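Effector protein HopAB2 (Pseudomonas syringae pv. tomato, PDB 3TL8) acts as a secreted virulence effector that suppresses plant immunity and programmed cell death, yet triggers resistance in tomato when recognised by the host Pto protein. Local coordinates at residues 33-36 / 37-41; 26-29 / 30-33. One frame throughout, in Å; residues are numbered along the deposited sequence.

Overall arrangement
Both contacts are local and lie on one element, helix 29-49, the first of four helices in this all-helical fragment, which belongs to the BAK1-binding domain of the effector. Interaction 2 (26-29 / 30-33) comes first along the chain and covers the incoming loop and first turn of the helix; interaction 1 (33-36 / 37-41) continues the same helix, with Arg33 belonging to both. Their centres are 12 Å apart, and lie about 19 Å and 10 Å respectively from the centre of the chain, so the helix start projects from the body. Residues of both contacts reach the chain of another protein, consistent with the host-recognition role of this region.

Interaction 1: residues 33-36 / 37-41; sequences RNRG and NDEAD
Arg35 and Glu39 meet through the backbone, Glu39 N donating to Arg35 O at 2.7 Å in a nearly straight bond, with an N-H...O angle of 179°. Three more bonds of the same kind complete the tight part of this contact: Asn37 N donates to Arg33 O, Asp38 N to Asn34 O, and Ala40 N to Gly36 O (3.0 Å). Buried Gly36 and Ala40 meet here as well, the CB of Ala40 lying 3.1 Å from Gly36 O. This unbroken i to i+4 pattern identifies an inner piece of alpha-helix 29-49, within the BAK1-binding domain.

The polar side chains form a looser, more exposed margin. Asn37 has its CG beside its own backbone N (chi1 -68°), which folds the amide back over the carbonyl oxygen of Arg33, with CG of Asn37 3.2 Å from Arg33 O. ND2 of Asn37 comes equally near that oxygen but at too poor an angle for a hydrogen bond. It also approaches the aliphatic part of Arg33, ND2 of Asn37 being 4.0 Å from CG of Arg33, and the two side chains run side by side with guanidinium and amide planes 30° apart. One water links the side chains of Asn37 and Asn34: it donates to Asn34 OD1 (2.6 Å) and accepts from Asn37 ND2, bridging two side chains that do not bond directly. Arg35 and Glu39, one turn apart, have opposite charges but stop short of a salt bridge, with NE of Arg35 still 5.1 Å from OE2 of Glu39. The guanidinium of Arg33 instead leads away, and its NH2 hydrogen-bonds to a modified side chain on the chain of another protein; farther along, Asp41 forms a salt bridge with Arg45.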
ATOM      1  N   ARG B  33      18.185   1.636   7.836  1.00 42.06           N
ATOM      2  CA  ARG B  33      17.259   1.765   8.943  1.00 42.84           C
ATOM      3  C   ARG B  33      17.943   2.487  10.100  1.00 44.08           C
ATOM      4  O   ARG B  33      17.338   3.301  10.791  1.00 40.11           O
ATOM      5  CB  ARG B  33      16.836   0.363   9.365  1.00 35.31           C
ATOM      6  CG  ARG B  33      16.009   0.268  10.610  1.00 36.94           C
ATOM      7  CD  ARG B  33      16.124  -1.148  11.197  1.00 47.85           C
ATOM      8  NE  ARG B  33      15.685  -2.219  10.287  1.00 39.79           N
ATOM      9  CZ  ARG B  33      16.382  -3.331  10.052  1.00 44.73           C
ATOM     10  NH1 ARG B  33      17.554  -3.515  10.649  1.00 50.55           N
ATOM     11  NH2 ARG B  33      15.916  -4.265   9.228  1.00 32.86           N
ATOM     12  N   ASN B  34      19.214   2.176  10.307  1.00 41.90           N
ATOM     13  CA  ASN B  34      19.972   2.805  11.369  1.00 46.36           C
ATOM     14  C   ASN B  34      20.130   4.300  11.111  1.00 49.37           C
ATOM     15  O   ASN B  34      19.989   5.114  12.016  1.00 40.06           O
ATOM     16  CB  ASN B  34      21.336   2.124  11.531  1.00 44.97           C
ATOM     17  CG  ASN B  34      21.229   0.767  12.194  1.00 43.96           C
ATOM     18  OD1 ASN B  34      20.285   0.506  12.939  1.00 40.13           O
ATOM     19  ND2 ASN B  34      22.197  -0.104  11.933  1.00 43.48           N
ATOM     20  N   ARG B  35      20.399   4.646   9.857  1.00 56.93           N
ATOM     21  CA  ARG B  35      20.633   6.028   9.473  1.00 56.96           C
ATOM     22  C   ARG B  35      19.388   6.865   9.683  1.00 53.41           C
ATOM     23  O   ARG B  35      19.462   7.987  10.180  1.00 59.94           O
ATOM     24  CB  ARG B  35      21.096   6.102   8.018  1.00 61.60           C
ATOM     25  CG  ARG B  35      21.583   7.469   7.582  1.00 71.94           C
ATOM     26  CD  ARG B  35      22.321   7.383   6.254  1.00 89.41           C
ATOM     27  NE  ARG B  35      21.508   6.747   5.218  1.00106.83           N
ATOM     28  CZ  ARG B  35      21.710   5.518   4.746  1.00114.16           C
ATOM     29  NH1 ARG B  35      22.718   4.780   5.200  1.00115.08           N
ATOM     30  NH2 ARG B  35      20.907   5.025   3.812  1.00114.31           N
ATOM     31  N   GLY B  36      18.240   6.305   9.323  1.00 51.10           N
ATOM     32  CA  GLY B  36      16.964   6.980   9.496  1.00 43.72           C
ATOM     33  C   GLY B  36      16.655   7.198  10.958  1.00 41.39           C
ATOM     34  O   GLY B  36      16.158   8.254  11.338  1.00 47.16           O
ATOM     35  N   ASN B  37      16.942   6.194  11.781  1.00 38.68           N
ATOM     36  CA  ASN B  37      16.776   6.324  13.226  1.00 46.56           C
ATOM     37  C   ASN B  37      17.736   7.365  13.807  1.00 54.47           C
ATOM     38  O   ASN B  37      17.413   8.061  14.781  1.00 48.55           O
ATOM     39  CB  ASN B  37      16.979   4.977  13.934  1.00 45.39           C
ATOM     40  CG  ASN B  37      15.884   3.973  13.608  1.00 52.66           C
ATOM     41  OD1 ASN B  37      14.767   4.346  13.249  1.00 47.24           O
ATOM     42  ND2 ASN B  37      16.206   2.689  13.727  1.00 55.16           N
ATOM     43  N   ASP B  38      18.917   7.463  13.204  1.00 50.80           N
ATOM     44  CA  ASP B  38      19.908   8.421  13.663  1.00 58.75           C
ATOM     45  C   ASP B  38      19.590   9.855  13.197  1.00 53.58           C
ATOM     46  O   ASP B  38      19.588  10.772  13.997  1.00 45.41           O
ATOM     47  CB  ASP B  38      21.325   7.976  13.273  1.00 62.93           C
ATOM     48  CG  ASP B  38      21.757   6.696  13.998  1.00 69.88           C
ATOM     49  OD1 ASP B  38      21.151   6.382  15.046  1.00 71.38           O
ATOM     50  OD2 ASP B  38      22.694   6.004  13.527  1.00 67.44           O
ATOM     51  N   GLU B  39      19.299  10.037  11.914  1.00 56.47           N
ATOM     52  CA  GLU B  39      18.879  11.338  11.417  1.00 54.94           C
ATOM     53  C   GLU B  39      17.645  11.832  12.162  1.00 57.24           C
ATOM     54  O   GLU B  39      17.453  13.039  12.335  1.00 67.68           O
ATOM     55  CB  GLU B  39      18.580  11.282   9.919  1.00 62.20           C
ATOM     56  CG  GLU B  39      19.805  11.347   9.024  1.00 78.72           C
ATOM     57  CD  GLU B  39      19.442  11.307   7.546  1.00 95.36           C
ATOM     58  OE1 GLU B  39      18.246  11.108   7.230  1.00 98.65           O
ATOM     59  OE2 GLU B  39      20.349  11.474   6.700  1.00 99.38           O
ATOM     60  N   ALA B  40      16.809  10.898  12.601  1.00 45.04           N
ATOM     61  CA  ALA B  40      15.594  11.248  13.316  1.00 47.26           C
ATOM     62  C   ALA B  40      15.902  11.687  14.736  1.00 54.81           C
ATOM     63  O   ALA B  40      15.325  12.655  15.220  1.00 65.90           O
ATOM     64  CB  ALA B  40      14.622  10.088  13.320  1.00 47.38           C
ATOM     65  N   ASP B  41      16.797  10.972  15.409  1.00 53.84           N
ATOM     66  CA  ASP B  41      17.180  11.334  16.771  1.00 61.00           C
ATOM     67  C   ASP B  41      17.946  12.670  16.798  1.00 59.44           C
ATOM     68  O   ASP B  41      17.716  13.509  17.673  1.00 46.70           O
ATOM     69  CB  ASP B  41      17.998  10.220  17.442  1.00 71.25           C
ATOM     70  CG  ASP B  41      18.194  10.454  18.945  1.00 94.21           C
ATOM     71  OD1 ASP B  41      18.579  11.576  19.347  1.00 99.14           O
ATOM     72  OD2 ASP B  41      17.954   9.513  19.734  1.00103.84           O
TER
HETATM   73  O   HOH W   1      18.546   1.645  14.530  1.00 37.02           O

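Interaction 2: residues 26-29 / 30-33; sequences RVDR and AAMR
Asp28 and Ala30 meet through a capping hydrogen bond, in which Asp28 OD1 accepts from Ala30 N at 3.1 Å. The bond is weak, its N-H...O angle being 130°. With CG of Asp28 anti to the backbone N (chi1 -162°), the carboxylate is carried forward beside the first turn. Two main-chain bonds follow: Met32 N donates to Asp28 O (3.1 Å), and Arg33 N donates to Arg29 O at 3.0 Å.

Carbon contacts lie alongside these bonds. The CB atoms of Asp28 and Ala31 are 3.9 Å apart, while CG of Met32 rests against a carbonyl oxygen, 3.4 Å from Asp28 O, before the end of the side chain leads away.

Where the two arginines meet, the guanidinium end of Arg33 lies against the methylenes of Arg29: NH2 of Arg33 is 3.6 Å from CD of Arg29. The guanidinium planes are 27° apart. Arg29 O sits over the centre of one face of the Arg33 guanidinium, 4.3 Å above its plane. The charged ends keep some distance, NE of Arg29 being 5.0 Å from NH2 of Arg33. NH1 of Arg29 has its own polar partner, hydrogen-bonding to a modified side chain on the chain of another protein, as Arg33 does.

Asp28 immediately precedes helix 29-49, and its side chain caps a backbone N-H of the first turn: the arrangement is that of an aspartate N-cap, where an incoming loop becomes an alpha-helix.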
ATOM      1  N   ARG B  26      25.164  -5.091  -3.055  1.00 87.75           N
ATOM      2  CA  ARG B  26      24.169  -5.453  -2.054  1.00 88.95           C
ATOM      3  C   ARG B  26      23.827  -4.247  -1.162  1.00 92.56           C
ATOM      4  O   ARG B  26      24.723  -3.620  -0.591  1.00 94.17           O
ATOM      5  CB  ARG B  26      24.718  -6.605  -1.209  1.00 89.65           C
ATOM      6  CG  ARG B  26      23.902  -6.957   0.011  1.00 97.14           C
ATOM      7  CD  ARG B  26      22.657  -7.710  -0.378  1.00104.82           C
ATOM      8  NE  ARG B  26      21.960  -8.247   0.786  1.00111.31           N
ATOM      9  CZ  ARG B  26      20.843  -8.962   0.709  1.00115.69           C
ATOM     10  NH1 ARG B  26      20.308  -9.215  -0.476  1.00116.58           N
ATOM     11  NH2 ARG B  26      20.262  -9.422   1.810  1.00115.75           N
ATOM     12  N   VAL B  27      22.539  -3.914  -1.057  1.00 84.17           N
ATOM     13  CA  VAL B  27      22.100  -2.824  -0.189  1.00 76.46           C
ATOM     14  C   VAL B  27      21.867  -3.352   1.213  1.00 74.28           C
ATOM     15  O   VAL B  27      21.330  -4.448   1.384  1.00 69.39           O
ATOM     16  CB  VAL B  27      20.799  -2.162  -0.677  1.00 81.33           C
ATOM     17  CG1 VAL B  27      20.909  -1.792  -2.143  1.00 84.69           C
ATOM     18  CG2 VAL B  27      19.610  -3.081  -0.440  1.00 84.49           C
ATOM     19  N   ASP B  28      22.277  -2.580   2.216  1.00 73.24           N
ATOM     20  CA  ASP B  28      22.120  -3.008   3.597  1.00 69.18           C
ATOM     21  C   ASP B  28      20.890  -2.378   4.228  1.00 63.65           C
ATOM     22  O   ASP B  28      20.857  -1.182   4.496  1.00 62.15           O
ATOM     23  CB  ASP B  28      23.364  -2.690   4.421  1.00 79.32           C
ATOM     24  CG  ASP B  28      23.427  -3.496   5.711  1.00 88.56           C
ATOM     25  OD1 ASP B  28      22.364  -3.970   6.170  1.00 91.42           O
ATOM     26  OD2 ASP B  28      24.536  -3.659   6.262  1.00 91.65           O
ATOM     27  N   ARG B  29      19.880  -3.203   4.465  1.00 61.21           N
ATOM     28  CA  ARG B  29      18.619  -2.740   5.019  1.00 48.46           C
ATOM     29  C   ARG B  29      18.810  -2.227   6.445  1.00 49.99           C
ATOM     30  O   ARG B  29      18.201  -1.230   6.829  1.00 56.43           O
ATOM     31  CB  ARG B  29      17.601  -3.876   4.978  1.00 41.83           C
ATOM     32  CG  ARG B  29      16.267  -3.580   5.606  1.00 38.30           C
ATOM     33  CD  ARG B  29      15.450  -4.851   5.690  1.00 44.77           C
ATOM     34  NE  ARG B  29      15.230  -5.427   4.367  1.00 51.70           N
ATOM     35  CZ  ARG B  29      14.222  -5.086   3.576  1.00 45.64           C
ATOM     36  NH1 ARG B  29      13.352  -4.180   3.988  1.00 43.48           N
ATOM     37  NH2 ARG B  29      14.085  -5.640   2.378  1.00 39.71           N
ATOM     38  N   ALA B  30      19.663  -2.889   7.223  1.00 40.93           N
ATOM     39  CA  ALA B  30      19.924  -2.445   8.597  1.00 43.94           C
ATOM     40  C   ALA B  30      20.587  -1.066   8.638  1.00 45.22           C
ATOM     41  O   ALA B  30      20.162  -0.181   9.382  1.00 45.26           O
ATOM     42  CB  ALA B  30      20.763  -3.457   9.345  1.00 37.71           C
ATOM     43  N   ALA B  31      21.622  -0.881   7.829  1.00 38.68           N
ATOM     44  CA  ALA B  31      22.291   0.414   7.769  1.00 42.41           C
ATOM     45  C   ALA B  31      21.298   1.508   7.433  1.00 43.92           C
ATOM     46  O   ALA B  31      21.278   2.552   8.084  1.00 53.73           O
ATOM     47  CB  ALA B  31      23.425   0.392   6.751  1.00 46.31           C
ATOM     48  N   MET B  32      20.467   1.263   6.422  1.00 45.82           N
ATOM     49  CA  MET B  32      19.515   2.265   5.960  1.00 50.36           C
ATOM     50  C   MET B  32      18.598   2.656   7.100  1.00 43.44           C
ATOM     51  O   MET B  32      18.267   3.829   7.290  1.00 39.06           O
ATOM     52  CB  MET B  32      18.674   1.718   4.807  1.00 54.92           C
ATOM     53  CG  MET B  32      19.363   1.735   3.458  1.00 59.85           C
ATOM     54  SD  MET B  32      18.319   1.065   2.143  1.00 70.84           S
ATOM     55  CE  MET B  32      17.200   2.433   1.828  1.00 38.16           C
ATOM     56  N   ARG B  33      18.185   1.636   7.836  1.00 42.06           N
ATOM     57  CA  ARG B  33      17.259   1.765   8.943  1.00 42.84           C
ATOM     58  C   ARG B  33      17.943   2.487  10.100  1.00 44.08           C
ATOM     59  O   ARG B  33      17.338   3.301  10.791  1.00 40.11           O
ATOM     60  CB  ARG B  33      16.836   0.363   9.365  1.00 35.31           C
ATOM     61  CG  ARG B  33      16.009   0.268  10.610  1.00 36.94           C
ATOM     62  CD  ARG B  33      16.124  -1.148  11.197  1.00 47.85           C
ATOM     63  NE  ARG B  33      15.685  -2.219  10.287  1.00 39.79           N
ATOM     64  CZ  ARG B  33      16.382  -3.331  10.052  1.00 44.73           C
ATOM     65  NH1 ARG B  33      17.554  -3.515  10.649  1.00 50.55           N
ATOM     66  NH2 ARG B  33      15.916  -4.265   9.228  1.00 32.86           N
TER